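Local coordinates for cortical-lytic enzyme (Bacillus cereus, PDB 4S3J), which hydrolyses partially degraded cortex peptidoglycan during spore germination as an N-acetylglucosaminidase that recognises muramic acid delta-lactam residues, at residues Glu106-Gln112 against Gly404-Ile410; Ile129-Leu133 against Trp418-Val422; Ala143-Leu149 against Lys198-Ile203; Thr186-Arg191 against Val222-Asp226. All blocks are in the same frame, centred on the assembly; numbering follows the deposited sequence.

Contact 1 of 4, residues Glu106-Gln112 against Gly404-Ile410; sequences ESIAYLQ and GISYWKI
Strands 106-111 and 404-408 run parallel, the axes of these short strands approaching to 4.5 Å at an angle of 14°, with Glu106 opposite Gly404, Ser107 opposite Ile405, Ile108 opposite Ser406 and Ala109 opposite Tyr407. Backbone N-H and C=O groups of alternate residues face this partner: Ile405 N donates to Glu106 O (3.1 Å), Ile108 N to Ile405 O (2.9 Å), Tyr407 N to Ile108 O (2.8 Å) and Tyr110 N to Tyr407 O (3.0 Å). Those of Ser107 and Ala109 bond on their other side, to Thr134, Tyr135 and Ala137. A cis peptide between Trp408 and Lys409 then shifts the register by one residue, so that Tyr110 O receives Ile410 N (2.9 Å). Such a non-prolyl cis bond after the tryptophan of the last barrel strand is a hallmark of family 18 glycosidases. Lys409 (chi1 p, then all t) brings NZ to Gln112 OE1 (2.9 Å); one water joins NZ to Gln112 O, another links Gln112 N to Ile410 O. Glu106 OE2 is salt-bridged to Lys430 and Ser107 OG hydrogen-bonds Phe132 O. Tyr110 CB packs on Trp408 CE3 at 3.5 Å, the rings oblique. The pairing joins the first and last strands of the TIM barrel: the side chains of Ile108, Tyr110 and Ser406 touch Val280 of strand 278-281, strands 135-143 and 318-330 flank the pair, and Leu111 and Ile410 pack against helix 120-129.

Contact 2 of 4, residues Ile129-Leu133 against Trp418-Val422; sequences INPFL and WRLLV
Residues 130-132 form a single 3-10 turn, with Phe132 N bonded to Ile129 O (2.8 Å) and Leu133 N to Asn130 O (3.1 Å), whereas 418-422 is regular alpha-helix. The backbones come nearest at Phe132 and Trp418, whose CA atoms are 6.9 Å apart, and side chains fill the gap. Trp418 takes chi1 m with chi2 107°, Phe132 chi1 m with chi2 90°. Two CH-pi contacts knit the segments: Trp418 CB sits 3.8 Å from the Phe132 ring centroid, almost on its normal, and Ile129 CG2 lies 3.8 Å from the centroid of the Trp418 six-membered ring. The two aromatic planes themselves are oblique, at 47°. In the TIM barrel this apolar seam joins the turn between helix 120-129 and strand 135-143 to the last barrel helix, 415-424. Val422 CG1 meets the edge of the Phe132 ring at CD2 (3.3 Å), Leu421 CD2 approaches Phe132 O (3.8 Å), and Leu133 CD2 reaches Trp418 CZ3 at 4.1 Å.

Contact 3 of 4, residues Ala143-Leu149 against Lys198-Ile203; sequences AKRDGTL and KFITNI
Asn202 ND2 donates to Gly147 O at 2.8 Å with a nearly straight geometry (168°), and one helical turn earlier the fully extended Lys198 (all chi t) sends NZ to Asp146 O at 3.1 Å. A water also bridges Lys198 NZ and Asp146 OD2. Two successive carbonyls of the loop are thus held by side chains of helix 193-210. The same Gly147 O receives a CA-H...O contact from Phe199 CA (3.2 Å); the CA atoms of Gly147 and Phe199 are 4.1 Å apart, the nearest CA pair of the two segments. The loop is a type I turn, Lys144 to Gly147, with a G1 bulge: Gly147 N bonds Lys144 O (3.0 Å), Lys144 N bonds Thr148 O (2.9 Å), and Gly147 adopts the positive phi (81°) that favours glycine. It connects strand 135-143, the second of the TIM barrel, to the short antiparallel strand 149-150. Inside it, Asp146 OD1 accepts from Thr148 N (3.2 Å), an Asx turn, and from Thr148 OG1 (2.8 Å). Below the turn, the Phe199 ring (chi1 t) is flanked by Ala143 CB at CZ and Leu149 CD2 at CE1, both 3.6 Å, with Leu149 CD1 4.2 Å from Ile203 CG1.

Contact 4 of 4, residues Thr186-Arg191 against Val222-Asp226; sequences TSVILR and VAPED
Arg191 (chi1 m, then two t angles) lays its guanidinium edge along Asp226 and the CB of Glu225, 3.6 Å from Arg191 NH2. In the resulting salt bridge Arg191 NE and NH2 both donate to Asp226 OD1, at 2.8 and 2.9 Å. Asp226 OD2 lies 2.8 Å from Ser187 OG and accepts from a water (2.7 Å) that also hydrogen-bonds Thr186 OG1 (2.8 Å) and Ala223 N (3.0 Å). Although Asp226 occupies the N-cap position of helix 227-240, its carboxylate makes no capping bond and serves helix 183-191 instead. Helical 186-191 lies with Thr186 CA 6.5 Å from Val222 CA and Ser187 CA 6.9 Å from Asp226 CA; 224-226 form a 3-10 turn, with Asp226 N bonded to Ala223 O (2.9 Å). Leu190 CD1 packs 4.0 Å from Asp226 CB and 4.4 Å from Val222 CG1. Segment 222-226 belongs to the loop following barrel strand 214-218, which in family 18 glycosidases carries the catalytic acid, here probably Glu220, its side chain about 6 Å from that of Val222.

In the fold
Contact 1 closes the barrel and contact 2 packs beside it; they touch directly: Ser107 OG lies 2.7 Å from Phe132 O, and Tyr407 CD2 packs 3.5 Å from Trp418 CH2. Contacts 3 and 4 form a second pair, centres about 15 Å apart. They meet through helix 183-191, where Ile189 CG2 is 3.6 Å from Phe199 CD2. Contact 4 lies on the opposite side of the chain's centre from contact 2, about 37 Å centre to centre. The side chain of the probable proton donor, Glu220, is about 8 Å from that of Trp408 in contact 1, about 6 Å from that of Val222 in contact 4 and about 12 Å from that of Ala143 in contact 3.

Contact 1 of 4, residues Glu106-Gln112 against Gly404-Ile410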
# COMPACT_ATOMS: atom_id res chain seq x y z
N GLU A 106 2.49 11.41 2.82
CA GLU A 106 1.07 11.37 2.49
C GLU A 106 0.69 9.92 2.27
O GLU A 106 1.43 9.17 1.65
CB GLU A 106 0.74 12.24 1.27
CG GLU A 106 1.01 13.71 1.54
CD GLU A 106 0.39 14.68 0.54
OE1 GLU A 106 -0.32 14.24 -0.37
OE2 GLU A 106 0.60 15.90 0.70
N SER A 107 -0.46 9.54 2.82
CA SER A 107 -0.96 8.17 2.73
C SER A 107 -2.33 8.17 2.09
O SER A 107 -3.14 9.04 2.38
CB SER A 107 -1.02 7.54 4.13
OG SER A 107 -1.83 8.34 4.97
N ILE A 108 -2.59 7.17 1.25
CA ILE A 108 -3.89 6.94 0.65
C ILE A 108 -4.32 5.52 0.96
O ILE A 108 -3.47 4.64 1.02
CB ILE A 108 -3.88 7.10 -0.88
CG1 ILE A 108 -3.33 8.47 -1.27
CG2 ILE A 108 -5.28 6.85 -1.46
CD1 ILE A 108 -2.91 8.52 -2.72
N ALA A 109 -5.61 5.30 1.18
CA ALA A 109 -6.14 3.93 1.15
C ALA A 109 -7.41 3.87 0.31
O ALA A 109 -8.27 4.75 0.39
CB ALA A 109 -6.42 3.42 2.54
N TYR A 110 -7.54 2.79 -0.47
CA TYR A 110 -8.70 2.55 -1.30
C TYR A 110 -9.71 1.67 -0.61
O TYR A 110 -9.34 0.74 0.11
CB TYR A 110 -8.27 1.89 -2.63
CG TYR A 110 -7.69 2.87 -3.62
CD1 TYR A 110 -6.38 3.32 -3.51
CD2 TYR A 110 -8.47 3.36 -4.67
CE1 TYR A 110 -5.86 4.24 -4.42
CE2 TYR A 110 -7.94 4.29 -5.58
CZ TYR A 110 -6.63 4.72 -5.45
OH TYR A 110 -6.07 5.64 -6.32
N LEU A 111 -10.99 1.95 -0.84
CA LEU A 111 -12.12 1.17 -0.34
C LEU A 111 -12.90 0.68 -1.54
O LEU A 111 -13.31 1.50 -2.36
CB LEU A 111 -13.03 2.02 0.56
CG LEU A 111 -14.37 1.45 1.01
CD1 LEU A 111 -14.14 0.29 1.98
CD2 LEU A 111 -15.26 2.51 1.65
N GLN A 112 -13.12 -0.63 -1.64
CA GLN A 112 -13.84 -1.21 -2.76
C GLN A 112 -14.81 -2.26 -2.26
O GLN A 112 -14.45 -3.43 -2.19
CB GLN A 112 -12.87 -1.84 -3.76
CG GLN A 112 -13.59 -2.43 -4.97
CD GLN A 112 -12.75 -3.42 -5.75
OE1 GLN A 112 -12.08 -4.29 -5.18
NE2 GLN A 112 -12.77 -3.29 -7.07
N GLY A 404 4.68 9.65 -1.05
CA GLY A 404 3.79 8.90 -0.21
C GLY A 404 3.55 7.47 -0.65
O GLY A 404 4.29 6.92 -1.46
N ILE A 405 2.51 6.89 -0.07
CA ILE A 405 2.18 5.49 -0.25
C ILE A 405 0.66 5.36 -0.41
O ILE A 405 -0.11 6.07 0.25
CB ILE A 405 2.72 4.64 0.95
CG1 ILE A 405 2.45 3.14 0.75
CG2 ILE A 405 2.11 5.10 2.25
CD1 ILE A 405 3.22 2.30 1.74
N SER A 406 0.22 4.47 -1.29
CA SER A 406 -1.18 4.25 -1.57
C SER A 406 -1.53 2.78 -1.40
O SER A 406 -1.02 1.93 -2.11
CB SER A 406 -1.51 4.73 -2.99
OG SER A 406 -2.86 4.51 -3.33
N TYR A 407 -2.42 2.50 -0.45
CA TYR A 407 -2.74 1.12 -0.07
C TYR A 407 -3.97 0.55 -0.77
O TYR A 407 -5.05 1.15 -0.73
CB TYR A 407 -2.96 1.06 1.41
CG TYR A 407 -1.74 1.25 2.27
CD1 TYR A 407 -0.82 0.20 2.45
CD2 TYR A 407 -1.51 2.43 2.95
CE1 TYR A 407 0.29 0.36 3.28
CE2 TYR A 407 -0.39 2.59 3.80
CZ TYR A 407 0.50 1.55 3.95
OH TYR A 407 1.61 1.65 4.79
N TRP A 408 -3.82 -0.63 -1.37
CA TRP A 408 -4.93 -1.43 -1.89
C TRP A 408 -5.02 -2.71 -1.05
O TRP A 408 -4.14 -3.57 -1.17
CB TRP A 408 -4.74 -1.80 -3.36
CG TRP A 408 -5.99 -2.43 -3.94
CD1 TRP A 408 -6.36 -3.74 -3.85
CD2 TRP A 408 -7.03 -1.77 -4.65
NE1 TRP A 408 -7.57 -3.94 -4.49
CE2 TRP A 408 -8.00 -2.74 -4.97
CE3 TRP A 408 -7.25 -0.45 -5.04
CZ2 TRP A 408 -9.16 -2.43 -5.67
CZ3 TRP A 408 -8.40 -0.15 -5.73
CH2 TRP A 408 -9.35 -1.14 -6.04
N LYS A 409 -6.03 -2.89 -0.20
CA LYS A 409 -7.18 -2.01 0.02
C LYS A 409 -7.67 -2.25 1.44
O LYS A 409 -7.26 -3.21 2.10
CB LYS A 409 -8.31 -2.30 -0.99
CG LYS A 409 -8.81 -3.75 -0.95
CD LYS A 409 -10.07 -3.94 -1.83
CE LYS A 409 -10.47 -5.40 -1.90
NZ LYS A 409 -11.78 -5.60 -2.62
N ILE A 410 -8.57 -1.38 1.90
CA ILE A 410 -9.22 -1.52 3.20
C ILE A 410 -10.00 -2.84 3.25
O ILE A 410 -10.61 -3.24 2.27
CB ILE A 410 -10.13 -0.30 3.46
CG1 ILE A 410 -9.28 0.96 3.61
CG2 ILE A 410 -11.03 -0.51 4.70
CD1 ILE A 410 -10.07 2.26 3.55
O HOH W 1 -12.35 -2.61 0.34
O HOH W 2 -13.16 -5.22 -0.02

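Contact 2 of 4, residues Ile129-Leu133 against Trp418-Val422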
# COMPACT_ATOMS: atom_id res chain seq x y z
N ILE A 129 -9.02 2.81 10.06
CA ILE A 129 -7.86 3.20 9.27
C ILE A 129 -7.82 4.71 9.01
O ILE A 129 -6.75 5.29 8.88
CB ILE A 129 -7.83 2.39 7.95
CG1 ILE A 129 -7.40 0.96 8.29
CG2 ILE A 129 -6.89 3.02 6.92
CD1 ILE A 129 -7.48 -0.03 7.12
N ASN A 130 -8.99 5.34 8.95
CA ASN A 130 -9.08 6.76 8.58
C ASN A 130 -8.12 7.72 9.31
O ASN A 130 -7.60 8.66 8.69
CB ASN A 130 -10.52 7.26 8.80
CG ASN A 130 -10.78 8.59 8.12
OD1 ASN A 130 -10.45 8.77 6.95
ND2 ASN A 130 -11.33 9.53 8.86
N PRO A 131 -7.89 7.53 10.62
CA PRO A 131 -6.96 8.44 11.30
C PRO A 131 -5.55 8.43 10.72
O PRO A 131 -4.83 9.43 10.83
CB PRO A 131 -6.95 7.91 12.74
CG PRO A 131 -8.19 7.16 12.89
CD PRO A 131 -8.51 6.58 11.56
N PHE A 132 -5.18 7.33 10.07
CA PHE A 132 -3.85 7.16 9.49
C PHE A 132 -3.73 7.67 8.05
O PHE A 132 -2.68 7.49 7.42
CB PHE A 132 -3.44 5.66 9.49
CG PHE A 132 -3.44 5.00 10.84
CD1 PHE A 132 -4.58 4.38 11.33
CD2 PHE A 132 -2.28 4.96 11.58
CE1 PHE A 132 -4.56 3.76 12.56
CE2 PHE A 132 -2.25 4.33 12.81
CZ PHE A 132 -3.40 3.73 13.30
N LEU A 133 -4.79 8.31 7.53
CA LEU A 133 -4.87 8.66 6.11
C LEU A 133 -4.82 10.14 5.78
O LEU A 133 -5.47 10.97 6.43
CB LEU A 133 -6.17 8.13 5.51
CG LEU A 133 -6.39 6.63 5.59
CD1 LEU A 133 -7.71 6.33 4.86
CD2 LEU A 133 -5.25 5.86 4.97
N TRP A 418 -0.23 -0.24 10.05
CA TRP A 418 -0.71 1.09 10.41
C TRP A 418 0.09 1.66 11.58
O TRP A 418 0.46 2.83 11.56
CB TRP A 418 -2.21 1.02 10.69
CG TRP A 418 -2.93 0.48 9.48
CD1 TRP A 418 -3.49 -0.75 9.33
CD2 TRP A 418 -3.10 1.16 8.22
NE1 TRP A 418 -4.02 -0.88 8.06
CE2 TRP A 418 -3.78 0.28 7.36
CE3 TRP A 418 -2.74 2.42 7.75
CZ2 TRP A 418 -4.12 0.63 6.05
CZ3 TRP A 418 -3.07 2.76 6.46
CH2 TRP A 418 -3.76 1.88 5.63
N ARG A 419 0.43 0.82 12.55
CA ARG A 419 1.27 1.26 13.65
C ARG A 419 2.66 1.65 13.15
O ARG A 419 3.21 2.66 13.58
CB ARG A 419 1.36 0.19 14.74
CG ARG A 419 2.31 0.60 15.87
CD ARG A 419 1.80 1.82 16.62
NE ARG A 419 2.70 2.24 17.70
CZ ARG A 419 2.66 1.75 18.94
NH1 ARG A 419 1.80 0.79 19.26
NH2 ARG A 419 3.52 2.20 19.85
N LEU A 420 3.25 0.86 12.26
CA LEU A 420 4.57 1.18 11.76
C LEU A 420 4.55 2.45 10.91
O LEU A 420 5.52 3.19 10.88
CB LEU A 420 5.15 0.01 10.97
CG LEU A 420 5.59 -1.18 11.83
CD1 LEU A 420 5.90 -2.35 10.92
CD2 LEU A 420 6.78 -0.82 12.70
N LEU A 421 3.44 2.71 10.21
CA LEU A 421 3.34 3.92 9.42
C LEU A 421 3.53 5.15 10.31
O LEU A 421 4.30 6.06 9.95
CB LEU A 421 1.98 3.98 8.70
CG LEU A 421 1.80 5.16 7.74
CD1 LEU A 421 2.70 5.04 6.49
CD2 LEU A 421 0.35 5.27 7.35
N VAL A 422 2.82 5.19 11.44
CA VAL A 422 2.92 6.34 12.35
C VAL A 422 4.22 6.36 13.16
O VAL A 422 4.66 7.44 13.59
CB VAL A 422 1.73 6.40 13.35
CG1 VAL A 422 0.43 6.55 12.62
CG2 VAL A 422 1.67 5.21 14.24

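Contact 3 of 4, residues Ala143-Leu149 against Lys198-Ile203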
# COMPACT_ATOMS: atom_id res chain seq x y z
N ALA A 143 -17.55 6.49 -15.13
CA ALA A 143 -17.86 7.45 -16.19
C ALA A 143 -18.83 6.80 -17.16
O ALA A 143 -18.73 5.61 -17.43
CB ALA A 143 -16.60 7.87 -16.89
N LYS A 144 -19.73 7.62 -17.72
CA LYS A 144 -20.74 7.16 -18.69
C LYS A 144 -20.59 7.93 -19.98
O LYS A 144 -20.03 9.02 -20.00
CB LYS A 144 -22.14 7.32 -18.09
CG LYS A 144 -22.38 6.33 -16.97
CD LYS A 144 -23.53 6.70 -16.04
CE LYS A 144 -24.86 6.93 -16.73
NZ LYS A 144 -25.81 7.55 -15.75
N ARG A 145 -21.13 7.36 -21.06
CA ARG A 145 -20.95 7.92 -22.40
C ARG A 145 -21.71 9.23 -22.62
O ARG A 145 -21.44 9.94 -23.60
CB ARG A 145 -21.38 6.89 -23.43
CG ARG A 145 -20.38 5.76 -23.58
CD ARG A 145 -20.88 4.68 -24.53
NE ARG A 145 -20.01 3.50 -24.48
CZ ARG A 145 -19.63 2.79 -25.54
NH1 ARG A 145 -20.10 3.07 -26.76
NH2 ARG A 145 -18.82 1.76 -25.36
N ASP A 146 -22.64 9.56 -21.72
CA ASP A 146 -23.33 10.85 -21.78
C ASP A 146 -22.68 11.90 -20.87
O ASP A 146 -23.21 12.99 -20.71
CB ASP A 146 -24.81 10.67 -21.43
CG ASP A 146 -25.05 10.18 -20.02
OD1 ASP A 146 -24.07 9.87 -19.31
OD2 ASP A 146 -26.23 10.07 -19.63
N GLY A 147 -21.52 11.57 -20.31
CA GLY A 147 -20.78 12.52 -19.50
C GLY A 147 -21.28 12.64 -18.07
O GLY A 147 -20.98 13.62 -17.41
N THR A 148 -22.06 11.67 -17.62
CA THR A 148 -22.50 11.63 -16.23
C THR A 148 -21.70 10.54 -15.52
O THR A 148 -20.92 9.82 -16.16
CB THR A 148 -24.03 11.35 -16.09
OG1 THR A 148 -24.34 10.03 -16.55
CG2 THR A 148 -24.84 12.40 -16.86
N LEU A 149 -21.89 10.44 -14.20
CA LEU A 149 -21.20 9.47 -13.36
C LEU A 149 -22.21 8.54 -12.69
O LEU A 149 -23.27 8.99 -12.25
CB LEU A 149 -20.38 10.18 -12.29
CG LEU A 149 -19.23 11.12 -12.71
CD1 LEU A 149 -18.71 11.93 -11.51
CD2 LEU A 149 -18.08 10.34 -13.32
N LYS A 198 -19.48 18.62 -20.57
CA LYS A 198 -20.53 18.22 -19.64
C LYS A 198 -19.97 17.34 -18.53
O LYS A 198 -20.32 17.49 -17.36
CB LYS A 198 -21.63 17.45 -20.38
CG LYS A 198 -22.75 16.93 -19.48
CD LYS A 198 -23.91 16.34 -20.29
CE LYS A 198 -24.91 15.63 -19.37
NZ LYS A 198 -25.78 14.65 -20.10
N PHE A 199 -19.08 16.44 -18.92
CA PHE A 199 -18.41 15.52 -17.99
C PHE A 199 -17.66 16.29 -16.92
O PHE A 199 -17.82 16.02 -15.71
CB PHE A 199 -17.47 14.60 -18.79
CG PHE A 199 -16.85 13.47 -18.00
CD1 PHE A 199 -17.63 12.61 -17.24
CD2 PHE A 199 -15.50 13.22 -18.09
CE1 PHE A 199 -17.06 11.56 -16.54
CE2 PHE A 199 -14.92 12.16 -17.40
CZ PHE A 199 -15.72 11.32 -16.64
N ILE A 200 -16.83 17.24 -17.33
CA ILE A 200 -16.03 18.00 -16.37
C ILE A 200 -16.95 18.82 -15.46
O ILE A 200 -16.73 18.92 -14.27
CB ILE A 200 -15.01 18.92 -17.08
CG1 ILE A 200 -14.00 18.07 -17.84
CG2 ILE A 200 -14.29 19.82 -16.07
CD1 ILE A 200 -13.05 18.84 -18.71
N THR A 201 -18.00 19.39 -16.03
CA THR A 201 -18.98 20.12 -15.23
C THR A 201 -19.59 19.22 -14.16
O THR A 201 -19.69 19.62 -13.00
CB THR A 201 -20.09 20.71 -16.13
OG1 THR A 201 -19.52 21.72 -16.97
CG2 THR A 201 -21.20 21.33 -15.31
N ASN A 202 -19.98 18.00 -14.53
CA ASN A 202 -20.60 17.08 -13.58
C ASN A 202 -19.62 16.61 -12.50
O ASN A 202 -20.01 16.40 -11.35
CB ASN A 202 -21.18 15.85 -14.29
CG ASN A 202 -22.47 16.17 -15.03
OD1 ASN A 202 -23.25 17.02 -14.59
ND2 ASN A 202 -22.69 15.50 -16.15
N ILE A 203 -18.37 16.42 -12.90
CA ILE A 203 -17.31 16.04 -11.96
C ILE A 203 -17.13 17.12 -10.89
O ILE A 203 -17.01 16.81 -9.70
CB ILE A 203 -15.98 15.81 -12.71
CG1 ILE A 203 -16.07 14.53 -13.53
CG2 ILE A 203 -14.79 15.74 -11.73
CD1 ILE A 203 -14.97 14.39 -14.56
O HOH W 3 -28.10 12.72 -19.55

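Contact 4 of 4, residues Thr186-Arg191 against Val222-Asp226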
# COMPACT_ATOMS: atom_id res chain seq x y z
N THR A 186 -13.46 5.68 -22.99
CA THR A 186 -12.55 6.83 -23.01
C THR A 186 -12.43 7.44 -24.40
O THR A 186 -12.19 8.63 -24.51
CB THR A 186 -11.13 6.48 -22.44
OG1 THR A 186 -10.81 5.12 -22.73
CG2 THR A 186 -11.10 6.65 -20.94
N SER A 187 -12.60 6.67 -25.47
CA SER A 187 -12.54 7.28 -26.79
C SER A 187 -13.66 8.30 -26.97
O SER A 187 -13.45 9.37 -27.55
CB SER A 187 -12.59 6.22 -27.89
OG SER A 187 -11.34 5.54 -27.96
N VAL A 188 -14.85 7.98 -26.47
CA VAL A 188 -15.95 8.94 -26.55
C VAL A 188 -15.62 10.19 -25.74
O VAL A 188 -15.65 11.30 -26.26
CB VAL A 188 -17.29 8.34 -26.06
CG1 VAL A 188 -18.37 9.41 -26.07
CG2 VAL A 188 -17.71 7.18 -26.96
N ILE A 189 -15.30 10.00 -24.47
CA ILE A 189 -15.05 11.12 -23.55
C ILE A 189 -13.84 11.96 -23.94
O ILE A 189 -13.86 13.18 -23.80
CB ILE A 189 -14.89 10.62 -22.11
CG1 ILE A 189 -16.26 10.11 -21.63
CG2 ILE A 189 -14.40 11.73 -21.18
CD1 ILE A 189 -16.23 9.44 -20.28
N LEU A 190 -12.78 11.31 -24.43
CA LEU A 190 -11.56 12.04 -24.76
C LEU A 190 -11.62 12.71 -26.14
O LEU A 190 -10.77 13.57 -26.44
CB LEU A 190 -10.35 11.11 -24.68
CG LEU A 190 -10.06 10.53 -23.29
CD1 LEU A 190 -8.88 9.58 -23.37
CD2 LEU A 190 -9.80 11.63 -22.25
N ARG A 191 -12.59 12.35 -26.97
CA ARG A 191 -12.63 12.88 -28.33
C ARG A 191 -13.80 13.80 -28.65
O ARG A 191 -13.72 14.56 -29.61
CB ARG A 191 -12.63 11.74 -29.36
CG ARG A 191 -11.38 10.89 -29.32
CD ARG A 191 -11.37 9.81 -30.41
NE ARG A 191 -10.13 9.06 -30.33
CZ ARG A 191 -9.57 8.39 -31.33
NH1 ARG A 191 -10.10 8.42 -32.55
NH2 ARG A 191 -8.42 7.77 -31.13
N VAL A 222 -6.78 2.27 -21.86
CA VAL A 222 -7.00 3.37 -22.79
C VAL A 222 -6.28 3.05 -24.09
O VAL A 222 -5.15 2.60 -24.08
CB VAL A 222 -6.50 4.69 -22.18
CG1 VAL A 222 -6.62 5.86 -23.16
CG2 VAL A 222 -7.25 4.99 -20.89
N ALA A 223 -6.94 3.29 -25.23
CA ALA A 223 -6.32 3.06 -26.53
C ALA A 223 -5.03 3.89 -26.70
O ALA A 223 -4.99 5.05 -26.30
CB ALA A 223 -7.29 3.39 -27.64
N PRO A 224 -3.99 3.31 -27.31
CA PRO A 224 -2.75 4.07 -27.56
C PRO A 224 -2.98 5.36 -28.35
O PRO A 224 -2.26 6.35 -28.17
CB PRO A 224 -1.89 3.11 -28.38
CG PRO A 224 -2.49 1.80 -28.25
CD PRO A 224 -3.91 1.94 -27.84
N GLU A 225 -3.97 5.35 -29.24
CA GLU A 225 -4.25 6.51 -30.07
C GLU A 225 -4.81 7.68 -29.25
O GLU A 225 -4.89 8.79 -29.74
CB GLU A 225 -5.23 6.13 -31.19
CG GLU A 225 -4.67 5.13 -32.21
CD GLU A 225 -4.82 3.67 -31.80
OE1 GLU A 225 -5.42 3.36 -30.75
OE2 GLU A 225 -4.31 2.82 -32.55
N ASP A 226 -5.20 7.41 -28.01
CA ASP A 226 -5.77 8.42 -27.13
C ASP A 226 -4.77 8.97 -26.11
O ASP A 226 -5.17 9.69 -25.19
CB ASP A 226 -6.99 7.84 -26.40
CG ASP A 226 -8.20 7.72 -27.30
OD1 ASP A 226 -8.27 8.48 -28.29
OD2 ASP A 226 -9.08 6.86 -27.01
O HOH W 4 -9.47 4.83 -25.22